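Local structure of cell shape determining protein MreC (Streptococcus pneumoniae, 2QF4) at residues A[38-48]-A[153-164]. The protein helps form and maintain cell shape, probably as part of the elongasome that synthesises peripheral peptidoglycan. Residues are numbered along the deposited sequence; the frame is centred on the assembly and turned at random. Where two conformers were deposited one is given.
Sequences NMLAIANGGLI and ADTHNVDVIELV
Val158 CG2 comes obliquely over the ND2 end of the Asn44 amide, 3.4 Å from Asn44 ND2; Asp154 O, which takes a weak hydrogen bond from ND2, lies on that same side of the amide plane, and a water shared with Asp154 N lies on the other. Asn44 is the second residue of the type I' turn Ala43 to Gly46 that joins strands 40-43 and 46-48, on a closed antiparallel barrel of the alpha-lytic protease fold in the major periplasmic domain of MreC. The contact illustrates how a late strand completes such a barrel: 160-164 joins the edge of 40-43. Paired N-H and C=O groups link Leu40 with Val164 and Ile42 with Glu162; Ile42 N reaches Glu162 O at 2.8 Å. Between these pairs, Ala41 CB rests 3.9 Å from Leu163 CD2 inside the barrel, where Ala41 also meets Val61 and Leu163 meets Leu27, on strands farther round. Met39, its chain extended, runs across Leu163, with Met39 SD 3.7 Å from Leu163 CB. Farther along, Ala153 CB packs 3.4 Å from Ala43 O, while two waters tie Leu47 O to the backbone of Ala153. Thr155 OG1 hydrogen-bonds to Arg16, and CG2 faces Ile48. Ile48 holds CG1 between its backbone N and carbonyl carbon (chi1 63°), bringing that atom within 3.6 Å of Thr155 CG2 and Ile48 CD1 within 4.1 Å of Ile161 CD1.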
ATOM      1  N   ASN A  38      12.505  -1.863  -0.325  1.00 17.60           N
ATOM      2  CA  ASN A  38      11.383  -2.779  -0.551  1.00 16.73           C
ATOM      3  C   ASN A  38      10.313  -2.586   0.464  1.00 13.24           C
ATOM      4  O   ASN A  38       9.354  -3.342   0.449  1.00 14.31           O
ATOM      5  CB  ASN A  38      11.787  -4.320  -0.620  1.00 16.60           C
ATOM      6  CG  ASN A  38      12.133  -4.977   0.775  1.00 17.27           C
ATOM      7  OD1 ASN A  38      12.481  -4.289   1.733  1.00 17.97           O
ATOM      8  ND2 ASN A  38      12.023  -6.326   0.866  1.00 18.76           N
ATOM      9  N   MET A  39      10.460  -1.597   1.384  1.00 11.68           N
ATOM     10  CA  MET A  39       9.588  -1.551   2.515  1.00  9.88           C
ATOM     11  C   MET A  39       8.307  -0.792   2.271  1.00  8.33           C
ATOM     12  O   MET A  39       8.256   0.228   1.581  1.00  8.63           O
ATOM     13  CB  MET A  39      10.310  -0.992   3.752  1.00  9.93           C
ATOM     14  CG  MET A  39      11.372  -1.934   4.301  1.00 12.16           C
ATOM     15  SD  MET A  39      12.219  -1.205   5.695  1.00 13.16           S
ATOM     16  CE  MET A  39      12.935  -2.723   6.419  1.00 16.08           C
ATOM     17  N   LEU A  40       7.278  -1.329   2.892  1.00  8.05           N
ATOM     18  CA  LEU A  40       5.973  -0.690   3.025  1.00  7.81           C
ATOM     19  C   LEU A  40       5.885  -0.059   4.395  1.00  7.96           C
ATOM     20  O   LEU A  40       6.725  -0.299   5.248  1.00  9.86           O
ATOM     21  CB  LEU A  40       4.848  -1.684   2.745  1.00  8.65           C
ATOM     22  CG  LEU A  40       4.754  -2.145   1.274  1.00  8.24           C
ATOM     23  CD1 LEU A  40       3.669  -3.196   1.121  1.00 12.60           C
ATOM     24  CD2 LEU A  40       4.430  -0.942   0.366  1.00  9.83           C
ATOM     25  N   ALA A  41       4.892   0.798   4.584  1.00  7.76           N
ATOM     26  CA  ALA A  41       4.730   1.578   5.794  1.00  8.16           C
ATOM     27  C   ALA A  41       3.326   1.390   6.349  1.00  7.95           C
ATOM     28  O   ALA A  41       2.334   1.469   5.609  1.00  8.19           O
ATOM     29  CB  ALA A  41       4.977   3.064   5.476  1.00  8.77           C
ATOM     30  N   ILE A  42       3.255   1.112   7.651  1.00  8.77           N
ATOM     31  CA  ILE A  42       2.018   0.816   8.362  1.00  9.72           C
ATOM     32  C   ILE A  42       1.792   1.739   9.562  1.00  9.81           C
ATOM     33  O   ILE A  42       2.723   2.222  10.224  1.00 10.00           O
ATOM     34  CB  ILE A  42       1.973  -0.693   8.768  1.00 11.16           C
ATOM     35  CG1 ILE A  42       2.781  -1.063   9.960  0.50 10.15           C
ATOM     36  CG2 ILE A  42       2.389  -1.569   7.597  0.50 10.50           C
ATOM     37  CD1 ILE A  42       2.385  -2.437  10.525  0.50 11.76           C
ATOM     38  N   ALA A  43       0.524   1.957   9.844  1.00 10.35           N
ATOM     39  CA  ALA A  43       0.076   2.644  11.046  1.00 11.87           C
ATOM     40  C   ALA A  43      -1.247   2.081  11.384  1.00 13.66           C
ATOM     41  O   ALA A  43      -2.044   1.770  10.518  1.00 13.88           O
ATOM     42  CB  ALA A  43      -0.066   4.149  10.806  1.00 14.27           C
ATOM     43  N   ASN A  44      -1.539   2.006  12.681  1.00 16.22           N
ATOM     44  CA  ASN A  44      -2.865   1.581  13.119  1.00 20.23           C
ATOM     45  C   ASN A  44      -3.241   0.210  12.500  1.00 19.45           C
ATOM     46  O   ASN A  44      -4.422  -0.023  12.202  1.00 23.30           O
ATOM     47  CB  ASN A  44      -3.901   2.679  12.734  1.00 21.23           C
ATOM     48  CG  ASN A  44      -3.688   4.038  13.466  1.00 24.63           C
ATOM     49  OD1 ASN A  44      -3.282   4.076  14.621  1.00 29.35           O
ATOM     50  ND2 ASN A  44      -4.019   5.148  12.785  1.00 24.09           N
ATOM     51  N   GLY A  45      -2.271  -0.685  12.336  1.00 19.17           N
ATOM     52  CA  GLY A  45      -2.528  -2.025  11.788  1.00 18.50           C
ATOM     53  C   GLY A  45      -2.659  -2.165  10.278  1.00 17.11           C
ATOM     54  O   GLY A  45      -2.764  -3.299   9.762  1.00 19.45           O
ATOM     55  N   GLY A  46      -2.630  -1.052   9.549  1.00 13.66           N
ATOM     56  CA  GLY A  46      -2.885  -1.113   8.133  1.00 12.16           C
ATOM     57  C   GLY A  46      -1.878  -0.360   7.292  1.00 10.12           C
ATOM     58  O   GLY A  46      -1.086   0.475   7.769  1.00  9.69           O
ATOM     59  N   LEU A  47      -1.930  -0.632   5.991  1.00  9.05           N
ATOM     60  CA  LEU A  47      -1.019   0.026   5.049  1.00  8.67           C
ATOM     61  C   LEU A  47      -1.334   1.506   4.913  1.00  7.73           C
ATOM     62  O   LEU A  47      -2.467   1.895   4.681  1.00  8.62           O
ATOM     63  CB  LEU A  47      -1.161  -0.615   3.674  1.00  7.95           C
ATOM     64  CG  LEU A  47      -0.092  -0.195   2.649  1.00  8.08           C
ATOM     65  CD1 LEU A  47       1.313  -0.668   3.092  1.00  9.47           C
ATOM     66  CD2 LEU A  47      -0.458  -0.704   1.257  1.00  9.14           C
ATOM     67  N   ILE A  48      -0.292   2.329   5.047  1.00  7.78           N
ATOM     68  CA  ILE A  48      -0.442   3.781   4.836  1.00  8.15           C
ATOM     69  C   ILE A  48       0.443   4.348   3.750  1.00  7.98           C
ATOM     70  O   ILE A  48       0.213   5.459   3.329  1.00  8.02           O
ATOM     71  CB  ILE A  48      -0.342   4.573   6.162  1.00  8.69           C
ATOM     72  CG1 ILE A  48       1.025   4.444   6.846  1.00  9.56           C
ATOM     73  CG2 ILE A  48      -1.475   4.143   7.113  1.00 10.82           C
ATOM     74  CD1 ILE A  48       2.100   5.326   6.246  1.00 10.31           C
ATOM     75  N   ALA A 153      -6.824   2.207   7.277  1.00 11.59           N
ATOM     76  CA  ALA A 153      -5.932   2.979   8.122  1.00 12.94           C
ATOM     77  C   ALA A 153      -5.558   4.291   7.459  1.00 12.93           C
ATOM     78  O   ALA A 153      -5.611   4.453   6.240  1.00 14.22           O
ATOM     79  CB  ALA A 153      -4.709   2.188   8.369  1.00 13.97           C
ATOM     80  N   ASP A 154      -5.150   5.240   8.288  1.00 14.59           N
ATOM     81  CA  ASP A 154      -4.551   6.481   7.816  1.00 15.67           C
ATOM     82  C   ASP A 154      -3.560   6.981   8.845  1.00 14.60           C
ATOM     83  O   ASP A 154      -3.285   6.300   9.844  1.00 15.11           O
ATOM     84  CB  ASP A 154      -5.596   7.547   7.443  1.00 17.83           C
ATOM     85  CG  ASP A 154      -6.396   8.024   8.617  1.00 21.36           C
ATOM     86  OD1 ASP A 154      -7.615   8.282   8.453  1.00 28.37           O
ATOM     87  OD2 ASP A 154      -5.835   8.150   9.728  1.00 25.51           O
ATOM     88  N   THR A 155      -2.953   8.122   8.556  1.00 14.37           N
ATOM     89  CA  THR A 155      -1.908   8.665   9.407  1.00 15.61           C
ATOM     90  C   THR A 155      -2.335   9.929  10.173  1.00 17.08           C
ATOM     91  O   THR A 155      -1.499  10.647  10.686  1.00 16.86           O
ATOM     92  CB  THR A 155      -0.602   8.910   8.616  1.00 14.72           C
ATOM     93  OG1 THR A 155      -0.821   9.869   7.576  1.00 17.76           O
ATOM     94  CG2 THR A 155      -0.065   7.630   8.023  1.00 15.30           C
ATOM     95  N   HIS A 156      -3.644  10.133  10.312  1.00 18.90           N
ATOM     96  CA  HIS A 156      -4.181  11.258  11.083  1.00 19.97           C
ATOM     97  C   HIS A 156      -3.846  11.077  12.550  1.00 20.70           C
ATOM     98  O   HIS A 156      -4.146  10.049  13.133  1.00 21.11           O
ATOM     99  CB  HIS A 156      -5.692  11.335  10.869  1.00 21.36           C
ATOM    100  CG  HIS A 156      -6.335  12.515  11.523  1.00 22.76           C
ATOM    101  ND1 HIS A 156      -6.088  13.807  11.118  1.00 27.92           N
ATOM    102  CD2 HIS A 156      -7.213  12.599  12.551  1.00 27.12           C
ATOM    103  CE1 HIS A 156      -6.792  14.641  11.867  1.00 27.47           C
ATOM    104  NE2 HIS A 156      -7.473  13.933  12.751  1.00 28.58           N
ATOM    105  N   ASN A 157      -3.178  12.073  13.134  1.00 22.27           N
ATOM    106  CA  ASN A 157      -2.756  12.005  14.542  1.00 22.68           C
ATOM    107  C   ASN A 157      -1.913  10.773  14.862  1.00 22.44           C
ATOM    108  O   ASN A 157      -2.004  10.173  15.944  1.00 23.45           O
ATOM    109  CB  ASN A 157      -3.971  12.084  15.479  1.00 24.44           C
ATOM    110  CG  ASN A 157      -4.767  13.379  15.318  1.00 27.14           C
ATOM    111  OD1 ASN A 157      -4.206  14.445  15.050  1.00 30.69           O
ATOM    112  ND2 ASN A 157      -6.087  13.287  15.493  1.00 31.34           N
ATOM    113  N   VAL A 158      -1.098  10.380  13.885  1.00 19.74           N
ATOM    114  CA  VAL A 158      -0.128   9.308  14.062  1.00 18.93           C
ATOM    115  C   VAL A 158       1.260   9.916  14.023  1.00 17.55           C
ATOM    116  O   VAL A 158       1.567  10.668  13.104  1.00 18.40           O
ATOM    117  CB  VAL A 158      -0.311   8.255  12.924  1.00 18.45           C
ATOM    118  CG1 VAL A 158       0.809   7.234  12.910  1.00 19.47           C
ATOM    119  CG2 VAL A 158      -1.660   7.563  13.069  1.00 20.28           C
ATOM    120  N   ASP A 159       2.113   9.590  14.987  1.00 15.92           N
ATOM    121  CA  ASP A 159       3.465  10.137  14.919  1.00 15.38           C
ATOM    122  C   ASP A 159       4.584   9.109  14.955  1.00 13.44           C
ATOM    123  O   ASP A 159       5.714   9.494  15.021  1.00 11.25           O
ATOM    124  CB  ASP A 159       3.638  11.321  15.884  1.00 17.79           C
ATOM    125  CG  ASP A 159       3.804  10.826  17.342  0.50 15.99           C
ATOM    126  OD1 ASP A 159       3.615   9.643  17.639  0.50 15.14           O
ATOM    127  OD2 ASP A 159       4.088  11.665  18.252  0.50 19.97           O
ATOM    128  N   VAL A 160       4.250   7.827  14.863  1.00 12.51           N
ATOM    129  CA  VAL A 160       5.238   6.755  14.700  1.00 11.67           C
ATOM    130  C   VAL A 160       4.696   5.890  13.572  1.00 10.45           C
ATOM    131  O   VAL A 160       3.511   5.558  13.546  1.00 11.99           O
ATOM    132  CB  VAL A 160       5.421   5.931  15.998  1.00 11.50           C
ATOM    133  CG1 VAL A 160       6.300   4.705  15.743  1.00 13.82           C
ATOM    134  CG2 VAL A 160       5.961   6.826  17.139  1.00 13.92           C
ATOM    135  N   ILE A 161       5.566   5.541  12.643  1.00  9.60           N
ATOM    136  CA  ILE A 161       5.244   4.680  11.513  1.00  9.60           C
ATOM    137  C   ILE A 161       6.158   3.476  11.568  1.00  9.14           C
ATOM    138  O   ILE A 161       7.315   3.593  11.906  1.00  9.11           O
ATOM    139  CB  ILE A 161       5.455   5.450  10.203  1.00  9.17           C
ATOM    140  CG1 ILE A 161       4.517   6.660  10.123  1.00 10.95           C
ATOM    141  CG2 ILE A 161       5.320   4.556   8.973  1.00 10.68           C
ATOM    142  CD1 ILE A 161       3.041   6.369  10.064  1.00 12.41           C
ATOM    143  N   GLU A 162       5.613   2.318  11.233  1.00  9.47           N
ATOM    144  CA  GLU A 162       6.399   1.109  11.129  1.00  9.80           C
ATOM    145  C   GLU A 162       6.677   0.750   9.676  1.00  9.09           C
ATOM    146  O   GLU A 162       5.772   0.590   8.880  1.00  9.24           O
ATOM    147  CB  GLU A 162       5.668  -0.039  11.817  1.00 10.55           C
ATOM    148  CG  GLU A 162       6.509  -1.311  11.888  1.00 12.72           C
ATOM    149  CD  GLU A 162       5.814  -2.424  12.615  1.00 17.01           C
ATOM    150  OE1 GLU A 162       5.000  -2.157  13.512  1.00 23.31           O
ATOM    151  OE2 GLU A 162       6.110  -3.578  12.335  1.00 21.55           O
ATOM    152  N   LEU A 163       7.941   0.643   9.322  1.00  8.73           N
ATOM    153  CA  LEU A 163       8.370   0.161   8.013  1.00  8.74           C
ATOM    154  C   LEU A 163       8.511  -1.351   8.096  1.00  9.31           C
ATOM    155  O   LEU A 163       8.971  -1.900   9.100  1.00 10.10           O
ATOM    156  CB  LEU A 163       9.721   0.759   7.651  1.00  9.37           C
ATOM    157  CG  LEU A 163       9.805   2.276   7.570  1.00  9.59           C
ATOM    158  CD1 LEU A 163      11.215   2.676   7.197  1.00 12.27           C
ATOM    159  CD2 LEU A 163       8.725   2.835   6.614  1.00 10.93           C
ATOM    160  N   VAL A 164       8.101  -2.041   7.026  1.00  9.79           N
ATOM    161  CA  VAL A 164       8.083  -3.523   7.006  1.00 10.94           C
ATOM    162  C   VAL A 164       8.586  -3.960   5.630  1.00 11.26           C
ATOM    163  O   VAL A 164       8.097  -3.519   4.590  1.00 12.26           O
ATOM    164  CB  VAL A 164       6.663  -4.080   7.246  1.00 13.55           C
ATOM    165  CG1 VAL A 164       6.643  -5.623   7.286  0.80 14.86           C
ATOM    166  CG2 VAL A 164       6.035  -3.549   8.556  0.80 16.29           C
TER
HETATM  167  O   HOH W   1      -6.362   4.727  11.035  1.00 26.88           O
HETATM  168  O   HOH W   2      -5.172   1.154   5.017  1.00 13.30           O
HETATM  169  O   HOH W   3      -3.794   4.401   4.249  1.00 14.68           O